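PDB 5IE2: oxalate--CoA ligase from Arabidopsis thaliana, which belongs to the ANL superfamily of AMP-binding enzymes, with a large N-terminal and a smaller C-terminal domain, and binds adenosine-5'-triphosphate in a pocket. Local coordinates for residues A[56-61]-A[82-87]; A[66-71]-A[130-135]; A[364-369]-A[387-392]. All blocks are in the same frame, centred on the assembly; numbering follows the deposited sequence.

Contact 1: residues A[56-61]-A[82-87]; sequences GDVVAL and TAAPLN
Val58 carries CG1 anti to its backbone N (chi1 176°) and CG2 beside it, while Thr82 places OG1 anti to its carbonyl carbon (chi1 -62°). Paired across the sheet, the two beta-branched side chains stand side by side, and these torsions bring Val58 CG2 to 4.0 Å from Thr82 CB, while Val58 CG1 reaches along the sheet to Ala84 CB at 3.8 Å. Through the sheet, on the face of Val59, Ala83 and Pro85, a chi2 of 98° bends Leu61 so that its CD1 rests on Ala83 CB at 3.7 Å; the small alanine leaves room for that methyl.

The backbones pair in parallel. Thr82 N gives a nearly straight bond to Asp57 O at 2.7 Å, and Val59 N returns one to Thr82 O at 2.9 Å. Ala84 N then bonds Val59 O, Leu61 N bonds Ala84 O at 3.0 Å from well above the carbonyl plane, and Leu86 N closes on Leu61 O at 2.8 Å, almost along the C=O axis. Pro85, which has no N-H, falls at a position whose N is not called upon by this neighbour, so the imino acid costs the pairing nothing.

This is the beta-alpha-beta unit of strand 58-61, helix 67-78 and strand 82-85. The helix covers Leu61 and Ala83 through Met72 and Phe73, whereas Leu99 of helix 92-101 meets Ala60. The chemistry is therefore divided: five main-chain bonds satisfy polar atoms inside a largely buried contact, and small or branched apolar groups let helices close over both faces.

Contact 2: residues A[66-71]-A[130-135]; sequences TVEFVI and TATLLD
The carboxylate of Glu68 is the flat group that spans this contact, and the 130-135 backbone lies round it unevenly. Ala131 O sits obliquely to one side of its plane, while OE2 turns its anti lone pair, the one away from OE1, to Leu133 N. Phe69, on the same turn, packs its ring on Phe63 and Leu212.

The bond from Leu133 N to Glu68 OE2 is 2.9 Å long and practically straight (178°). A water donates to the same oxygen at 2.5 Å and also to Leu133 O at 3.0 Å, so OE2 is gripped by two donors and reaches both polar main-chain atoms of Leu133, one directly and one through the water. Glu68 achieves this with a chain bent at chi2 (93°), which lays CG 3.5 Å from Ala131 O. Ala131 pairs with Thr109 of strand 104-110; where strand 127-132 ends, the glutamate serves the next amide along that edge.

Beside this polar bridge, Leu133 CD2 meets Val67 CG2 at 3.8 Å and Ile71 CD1 at 4.1 Å, the side chains crossing at about a right angle. Val67 and Ile71 are one helical turn apart and thus present neighbouring methyls to a single leucine branch. Phe29 and Leu39 also touch Leu133 in this apolar cluster.

Thr66 is the N-cap of helix 67-78, its OG1 accepting from Phe69 N at 3.3 Å. Glu68 therefore lies in the first turn, where the positive end of the helix dipole, together with its two donors, would tend to stabilise the charged carboxylate. An acid with a flexible chain suits this place: it ties the start of helix 67-78, the helix of a beta-alpha-beta unit, to the end of strand 127-132 in the same mixed sheet.

Contact 3: residues A[364-369]-A[387-392]; sequences CIRGPN and FGWFHT
Arg366 lies across Trp389: its CB stands over the six-membered ring, 3.9 Å from the centroid, in a CH-pi contact, and bends at chi2 and chi3 bring the guanidinium over the indole N, the two planes 31° apart. NH2 then gives a bond of 3.0 Å to Phe387 O, which lies close to the guanidinium plane, while NH1 forms a salt bridge with Glu344. On the same strand, Cys364 SG sits over the centre of the His391 ring at 3.6 Å, a sulfur-aromatic contact; the ring's ND1 is hydrogen-bonded to Glu362, which would hold the ring's rotation.

Behind these side chains is the antiparallel hydrogen-bonded pair Ile365-Phe390. Ile365 N reaches Phe390 O at 3.0 Å and Phe390 N reaches Ile365 O at 2.8 Å, and Ile365 CG1 touches the edge of the Phe390 ring. A water extends the pairing, donating to Gly388 O at 2.7 Å and accepting from Gly367 N at 3.2 Å. Gly388 has backbone angles at which a CB would jam against the preceding carbonyl.

The two strands belong to an antiparallel sheet, with the Thr392 side chain about 5 Å from the bound ATP. Strand 361-366 also pairs with strand 344-348, whose Leu348 touches both Cys364 and His391. Through the sheet, Met321 of strand 319-323 meets Ile365 and Thr392, and helix 378-384 lies on the chain between the two paired strands.

Overall arrangement
Contacts 1 and 2 share one neighbourhood: their centres are about 16 Å apart, and helix 67-78, which supplies half of contact 2, also connects the two strands of contact 1. Phe69 joins them directly, its CE1 packing 3.9 Å from Pro85 CB. Both contacts reach the same mixed sheet, at strands 58-61 and 82-85 and at strand 127-132. Contact 3 belongs to a separate antiparallel sheet, its centre about 25 Å from that of contact 1 and about 36 Å from that of contact 2. It lies close to the ligand, the Thr392 side chain about 5 Å from ATP and that of Phe390 about 7 Å from magnesium; the Pro85 side chain is about 13 Å from ATP.

Contact 1: residues A[56-61]-A[82-87]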
loop_
_atom_site.group_PDB
_atom_site.type_symbol
_atom_site.label_atom_id
_atom_site.label_comp_id
_atom_site.label_asym_id
_atom_site.label_seq_id
_atom_site.Cartn_x
_atom_site.Cartn_y
_atom_site.Cartn_z
ATOM N N GLY A 56 14.942 -9.892 -17.505
ATOM C CA GLY A 56 15.046 -10.679 -16.290
ATOM C C GLY A 56 16.023 -10.074 -15.272
ATOM O O GLY A 56 16.031 -10.505 -14.119
ATOM N N ASP A 57 16.834 -9.105 -15.678
ATOM C CA ASP A 57 17.733 -8.471 -14.677
ATOM C C ASP A 57 16.907 -7.760 -13.590
ATOM O O ASP A 57 15.801 -7.239 -13.885
ATOM C CB ASP A 57 18.686 -7.429 -15.303
ATOM C CG ASP A 57 19.874 -8.065 -16.066
ATOM O OD1 ASP A 57 20.096 -9.298 -15.944
ATOM O OD2 ASP A 57 20.561 -7.296 -16.800
ATOM N N VAL A 58 17.453 -7.683 -12.364
ATOM C CA VAL A 58 16.780 -6.925 -11.271
ATOM C C VAL A 58 17.509 -5.607 -11.054
ATOM O O VAL A 58 18.742 -5.595 -10.961
ATOM C CB VAL A 58 16.742 -7.724 -9.952
ATOM C CG1 VAL A 58 16.124 -6.872 -8.817
ATOM C CG2 VAL A 58 15.903 -9.037 -10.179
ATOM N N VAL A 59 16.769 -4.499 -11.031
ATOM C CA VAL A 59 17.369 -3.184 -10.800
ATOM C C VAL A 59 16.762 -2.622 -9.506
ATOM O O VAL A 59 15.558 -2.502 -9.402
ATOM C CB VAL A 59 17.098 -2.225 -11.963
ATOM C CG1 VAL A 59 17.620 -0.788 -11.648
ATOM C CG2 VAL A 59 17.693 -2.736 -13.287
ATOM N N ALA A 60 17.589 -2.298 -8.533
ATOM C CA ALA A 60 17.099 -1.726 -7.262
ATOM C C ALA A 60 16.948 -0.224 -7.417
ATOM O O ALA A 60 17.711 0.412 -8.155
ATOM C CB ALA A 60 18.081 -2.055 -6.074
ATOM N N LEU A 61 15.897 0.328 -6.802
ATOM C CA LEU A 61 15.668 1.789 -6.851
ATOM C C LEU A 61 15.545 2.310 -5.420
ATOM O O LEU A 61 14.788 1.730 -4.623
ATOM C CB LEU A 61 14.385 2.136 -7.612
ATOM C CG LEU A 61 14.424 1.698 -9.077
ATOM C CD1 LEU A 61 13.704 0.388 -9.195
ATOM C CD2 LEU A 61 13.790 2.752 -9.964
ATOM N N THR A 82 13.246 -6.230 -13.812
ATOM C CA THR A 82 12.391 -6.254 -12.623
ATOM C C THR A 82 12.802 -5.107 -11.702
ATOM O O THR A 82 13.978 -5.052 -11.346
ATOM C CB THR A 82 12.534 -7.617 -11.859
ATOM O OG1 THR A 82 12.106 -8.687 -12.733
ATOM C CG2 THR A 82 11.635 -7.639 -10.610
ATOM N N ALA A 83 11.861 -4.230 -11.326
ATOM C CA ALA A 83 12.157 -3.115 -10.394
ATOM C C ALA A 83 12.078 -3.596 -8.948
ATOM O O ALA A 83 11.096 -4.252 -8.605
ATOM C CB ALA A 83 11.193 -2.000 -10.616
ATOM N N ALA A 84 13.085 -3.262 -8.116
ATOM C CA ALA A 84 13.091 -3.601 -6.699
ATOM C C ALA A 84 13.213 -2.275 -5.913
ATOM O O ALA A 84 14.327 -1.871 -5.546
ATOM C CB ALA A 84 14.259 -4.552 -6.384
ATOM N N PRO A 85 12.087 -1.610 -5.684
ATOM C CA PRO A 85 12.087 -0.349 -4.899
ATOM C C PRO A 85 12.414 -0.671 -3.437
ATOM O O PRO A 85 11.927 -1.661 -2.881
ATOM C CB PRO A 85 10.669 0.178 -5.067
ATOM C CG PRO A 85 9.860 -0.941 -5.663
ATOM C CD PRO A 85 10.754 -1.962 -6.218
ATOM N N LEU A 86 13.263 0.148 -2.819
ATOM C CA LEU A 86 13.708 -0.087 -1.451
ATOM C C LEU A 86 13.520 1.197 -0.631
ATOM O O LEU A 86 13.699 2.306 -1.158
ATOM C CB LEU A 86 15.182 -0.516 -1.422
ATOM C CG LEU A 86 15.478 -1.867 -2.109
ATOM C CD1 LEU A 86 16.979 -2.124 -2.083
ATOM C CD2 LEU A 86 14.728 -3.016 -1.419
ATOM N N ASN A 87 13.122 1.033 0.621
ATOM C CA ASN A 87 12.965 2.118 1.593
ATOM C C ASN A 87 14.249 2.924 1.707
ATOM O O ASN A 87 15.253 2.365 2.094
ATOM C CB ASN A 87 12.611 1.489 2.964
ATOM C CG ASN A 87 12.256 2.535 4.042
ATOM O OD1 ASN A 87 12.548 3.715 3.901
ATOM N ND2 ASN A 87 11.620 2.079 5.121
#

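Contact 2: residues A[66-71]-A[130-135]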
loop_
_atom_site.group_PDB
_atom_site.type_symbol
_atom_site.label_atom_id
_atom_site.label_comp_id
_atom_site.label_asym_id
_atom_site.label_seq_id
_atom_site.Cartn_x
_atom_site.Cartn_y
_atom_site.Cartn_z
ATOM N N THR A 66 9.460 10.859 -6.008
ATOM C CA THR A 66 9.894 11.905 -6.931
ATOM C C THR A 66 9.653 11.530 -8.375
ATOM O O THR A 66 9.385 10.373 -8.685
ATOM C CB THR A 66 11.395 12.175 -6.795
ATOM O OG1 THR A 66 12.100 10.998 -7.164
ATOM C CG2 THR A 66 11.759 12.496 -5.339
ATOM N N VAL A 67 9.750 12.515 -9.256
ATOM C CA VAL A 67 9.468 12.246 -10.658
ATOM C C VAL A 67 10.479 11.260 -11.243
ATOM O O VAL A 67 10.122 10.407 -12.117
ATOM C CB VAL A 67 9.441 13.588 -11.455
ATOM C CG1 VAL A 67 10.840 14.276 -11.415
ATOM C CG2 VAL A 67 8.928 13.397 -12.884
ATOM N N GLU A 68 11.741 11.327 -10.786
ATOM C CA GLU A 68 12.745 10.369 -11.281
ATOM C C GLU A 68 12.435 8.958 -10.834
ATOM O O GLU A 68 12.658 7.999 -11.585
ATOM C CB GLU A 68 14.170 10.743 -10.792
ATOM C CG GLU A 68 14.691 12.043 -11.444
ATOM C CD GLU A 68 14.384 13.308 -10.592
ATOM O OE1 GLU A 68 13.600 13.239 -9.592
ATOM O OE2 GLU A 68 14.915 14.396 -10.949
ATOM N N PHE A 69 11.920 8.808 -9.623
ATOM C CA PHE A 69 11.517 7.448 -9.247
ATOM C C PHE A 69 10.445 6.908 -10.222
ATOM O O PHE A 69 10.535 5.739 -10.649
ATOM C CB PHE A 69 10.971 7.374 -7.823
ATOM C CG PHE A 69 10.346 5.993 -7.517
ATOM C CD1 PHE A 69 11.147 4.916 -7.183
ATOM C CD2 PHE A 69 8.983 5.787 -7.703
ATOM C CE1 PHE A 69 10.578 3.623 -6.906
ATOM C CE2 PHE A 69 8.386 4.518 -7.465
ATOM C CZ PHE A 69 9.189 3.434 -7.082
ATOM N N VAL A 70 9.438 7.711 -10.545
ATOM C CA VAL A 70 8.367 7.233 -11.441
ATOM C C VAL A 70 8.928 6.843 -12.814
ATOM O O VAL A 70 8.651 5.740 -13.353
ATOM C CB VAL A 70 7.254 8.288 -11.620
ATOM C CG1 VAL A 70 6.205 7.807 -12.646
ATOM C CG2 VAL A 70 6.566 8.571 -10.265
ATOM N N ILE A 71 9.701 7.776 -13.385
ATOM C CA ILE A 71 10.242 7.516 -14.710
ATOM C C ILE A 71 11.120 6.278 -14.695
ATOM O O ILE A 71 11.010 5.432 -15.589
ATOM C CB ILE A 71 11.056 8.715 -15.240
ATOM C CG1 ILE A 71 10.122 9.925 -15.407
ATOM C CG2 ILE A 71 11.773 8.301 -16.637
ATOM C CD1 ILE A 71 10.848 11.284 -15.619
ATOM N N THR A 130 22.948 7.401 -11.174
ATOM C CA THR A 130 22.024 8.397 -10.691
ATOM C C THR A 130 21.124 8.848 -11.837
ATOM O O THR A 130 21.486 8.740 -13.014
ATOM C CB THR A 130 22.720 9.625 -10.107
ATOM O OG1 THR A 130 23.443 10.324 -11.138
ATOM C CG2 THR A 130 23.661 9.233 -8.974
ATOM N N ALA A 131 19.956 9.337 -11.468
ATOM C CA ALA A 131 18.941 9.792 -12.421
ATOM C C ALA A 131 18.450 11.184 -12.061
ATOM O O ALA A 131 18.065 11.439 -10.900
ATOM C CB ALA A 131 17.746 8.757 -12.447
ATOM N N THR A 132 18.407 12.091 -13.054
ATOM C CA THR A 132 17.971 13.468 -12.818
ATOM C C THR A 132 17.129 14.025 -13.968
ATOM O O THR A 132 17.546 13.928 -15.106
ATOM C CB THR A 132 19.156 14.447 -12.663
ATOM O OG1 THR A 132 20.111 13.875 -11.781
ATOM C CG2 THR A 132 18.656 15.757 -12.105
ATOM N N LEU A 133 15.960 14.574 -13.671
ATOM C CA LEU A 133 15.145 15.274 -14.678
ATOM C C LEU A 133 15.395 16.756 -14.590
ATOM O O LEU A 133 15.219 17.355 -13.529
ATOM C CB LEU A 133 13.650 15.011 -14.487
ATOM C CG LEU A 133 12.734 15.530 -15.625
ATOM C CD1 LEU A 133 12.962 14.765 -16.927
ATOM C CD2 LEU A 133 11.231 15.394 -15.219
ATOM N N LEU A 134 15.775 17.370 -15.705
ATOM C CA LEU A 134 16.174 18.773 -15.658
ATOM C C LEU A 134 15.061 19.757 -16.032
ATOM O O LEU A 134 14.620 20.575 -15.201
ATOM C CB LEU A 134 17.392 18.971 -16.561
ATOM C CG LEU A 134 18.639 18.316 -15.963
ATOM C CD1 LEU A 134 19.799 18.455 -16.912
ATOM C CD2 LEU A 134 18.966 18.948 -14.619
ATOM N N ASP A 135 14.686 19.756 -17.294
ATOM C CA ASP A 135 13.706 20.704 -17.807
ATOM C C ASP A 135 12.973 19.983 -18.926
ATOM O O ASP A 135 13.352 18.876 -19.313
ATOM C CB ASP A 135 14.369 21.970 -18.335
ATOM C CG ASP A 135 15.334 21.690 -19.481
ATOM O OD1 ASP A 135 16.529 21.510 -19.203
ATOM O OD2 ASP A 135 14.928 21.627 -20.666
HETATM O O HOH W 1 14.371 16.832 -10.751
#

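Contact 3: residues A[364-369]-A[387-392]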
loop_
_atom_site.group_PDB
_atom_site.type_symbol
_atom_site.label_atom_id
_atom_site.label_comp_id
_atom_site.label_asym_id
_atom_site.label_seq_id
_atom_site.Cartn_x
_atom_site.Cartn_y
_atom_site.Cartn_z
ATOM N N CYS A 364 -9.146 -17.052 1.119
ATOM C CA CYS A 364 -8.262 -17.534 0.040
ATOM C C CYS A 364 -8.656 -16.850 -1.270
ATOM O O CYS A 364 -9.843 -16.615 -1.498
ATOM C CB CYS A 364 -8.373 -19.064 -0.145
ATOM S SG CYS A 364 -7.973 -19.884 1.460
ATOM N N ILE A 365 -7.664 -16.565 -2.108
ATOM C CA ILE A 365 -7.911 -15.836 -3.349
ATOM C C ILE A 365 -7.330 -16.573 -4.545
ATOM O O ILE A 365 -6.423 -17.388 -4.423
ATOM C CB ILE A 365 -7.307 -14.412 -3.305
ATOM C CG1 ILE A 365 -5.779 -14.470 -3.173
ATOM C CG2 ILE A 365 -7.933 -13.681 -2.083
ATOM C CD1 ILE A 365 -5.098 -13.018 -3.129
ATOM N N ARG A 366 -7.857 -16.241 -5.714
ATOM C CA ARG A 366 -7.304 -16.797 -6.923
ATOM C C ARG A 366 -7.528 -15.846 -8.053
ATOM O O ARG A 366 -8.673 -15.481 -8.341
ATOM C CB ARG A 366 -7.950 -18.131 -7.235
ATOM C CG ARG A 366 -7.441 -18.652 -8.595
ATOM C CD ARG A 366 -8.712 -19.281 -9.270
ATOM N NE ARG A 366 -8.579 -20.653 -9.149
ATOM C CZ ARG A 366 -9.426 -21.666 -9.425
ATOM N NH1 ARG A 366 -10.716 -21.597 -9.813
ATOM N NH2 ARG A 366 -8.877 -22.846 -9.240
ATOM N N GLY A 367 -6.459 -15.503 -8.754
ATOM C CA GLY A 367 -6.636 -14.558 -9.860
ATOM C C GLY A 367 -5.332 -14.156 -10.506
ATOM O O GLY A 367 -4.257 -14.436 -9.979
ATOM N N PRO A 368 -5.400 -13.454 -11.660
ATOM C CA PRO A 368 -4.166 -13.151 -12.369
ATOM C C PRO A 368 -3.328 -12.040 -11.706
ATOM O O PRO A 368 -2.211 -11.800 -12.142
ATOM C CB PRO A 368 -4.646 -12.700 -13.766
ATOM C CG PRO A 368 -6.043 -12.167 -13.546
ATOM C CD PRO A 368 -6.597 -13.083 -12.414
ATOM N N ASN A 369 -3.853 -11.415 -10.656
ATOM C CA ASN A 369 -3.093 -10.426 -9.869
ATOM C C ASN A 369 -2.205 -11.079 -8.817
ATOM O O ASN A 369 -1.397 -10.416 -8.173
ATOM C CB ASN A 369 -4.103 -9.470 -9.162
ATOM C CG ASN A 369 -5.131 -10.257 -8.328
ATOM O OD1 ASN A 369 -5.924 -11.060 -8.868
ATOM N ND2 ASN A 369 -5.095 -10.079 -7.015
ATOM N N PHE A 387 -4.123 -25.663 -5.819
ATOM C CA PHE A 387 -4.970 -25.597 -7.017
ATOM C C PHE A 387 -5.216 -24.146 -7.463
ATOM O O PHE A 387 -6.362 -23.791 -7.822
ATOM C CB PHE A 387 -6.303 -26.292 -6.787
ATOM C CG PHE A 387 -6.988 -26.740 -8.075
ATOM C CD1 PHE A 387 -6.348 -27.624 -8.940
ATOM C CD2 PHE A 387 -8.281 -26.265 -8.411
ATOM C CE1 PHE A 387 -6.980 -28.045 -10.134
ATOM C CE2 PHE A 387 -8.920 -26.690 -9.617
ATOM C CZ PHE A 387 -8.268 -27.586 -10.468
ATOM N N GLY A 388 -4.159 -23.335 -7.441
ATOM C CA GLY A 388 -4.244 -21.946 -7.905
ATOM C C GLY A 388 -4.634 -20.953 -6.817
ATOM O O GLY A 388 -4.483 -19.738 -6.985
ATOM N N TRP A 389 -5.167 -21.458 -5.708
ATOM C CA TRP A 389 -5.637 -20.582 -4.630
ATOM C C TRP A 389 -4.525 -20.246 -3.642
ATOM O O TRP A 389 -3.814 -21.141 -3.179
ATOM C CB TRP A 389 -6.749 -21.252 -3.839
ATOM C CG TRP A 389 -8.029 -21.475 -4.613
ATOM C CD1 TRP A 389 -8.337 -22.539 -5.431
ATOM C CD2 TRP A 389 -9.167 -20.611 -4.615
ATOM N NE1 TRP A 389 -9.603 -22.388 -5.929
ATOM C CE2 TRP A 389 -10.132 -21.204 -5.455
ATOM C CE3 TRP A 389 -9.459 -19.377 -3.972
ATOM C CZ2 TRP A 389 -11.392 -20.634 -5.663
ATOM C CZ3 TRP A 389 -10.702 -18.810 -4.166
ATOM C CH2 TRP A 389 -11.664 -19.440 -5.036
ATOM N N PHE A 390 -4.475 -18.990 -3.220
ATOM C CA PHE A 390 -3.498 -18.531 -2.254
ATOM C C PHE A 390 -4.190 -18.309 -0.882
ATOM O O PHE A 390 -5.219 -17.644 -0.819
ATOM C CB PHE A 390 -2.855 -17.252 -2.774
ATOM C CG PHE A 390 -1.972 -16.569 -1.751
ATOM C CD1 PHE A 390 -0.801 -17.176 -1.331
ATOM C CD2 PHE A 390 -2.343 -15.307 -1.225
ATOM C CE1 PHE A 390 0.023 -16.532 -0.378
ATOM C CE2 PHE A 390 -1.547 -14.681 -0.280
ATOM C CZ PHE A 390 -0.369 -15.297 0.149
ATOM N N HIS A 391 -3.610 -18.856 0.196
ATOM C CA HIS A 391 -4.134 -18.708 1.571
ATOM C C HIS A 391 -3.578 -17.420 2.179
ATOM O O HIS A 391 -2.366 -17.294 2.298
ATOM C CB HIS A 391 -3.745 -19.918 2.432
ATOM C CG HIS A 391 -4.472 -21.155 2.057
ATOM N ND1 HIS A 391 -5.322 -21.808 2.926
ATOM C CD2 HIS A 391 -4.561 -21.809 0.877
ATOM C CE1 HIS A 391 -5.882 -22.834 2.300
ATOM N NE2 HIS A 391 -5.428 -22.863 1.058
ATOM N N THR A 392 -4.440 -16.438 2.487
ATOM C CA THR A 392 -3.948 -15.095 2.899
ATOM C C THR A 392 -3.403 -15.016 4.336
ATOM O O THR A 392 -2.697 -14.067 4.668
ATOM C CB THR A 392 -5.042 -13.994 2.810
ATOM O OG1 THR A 392 -6.108 -14.334 3.724
ATOM C CG2 THR A 392 -5.600 -13.908 1.424
HETATM O O HOH W 2 -3.957 -17.306 -8.002
#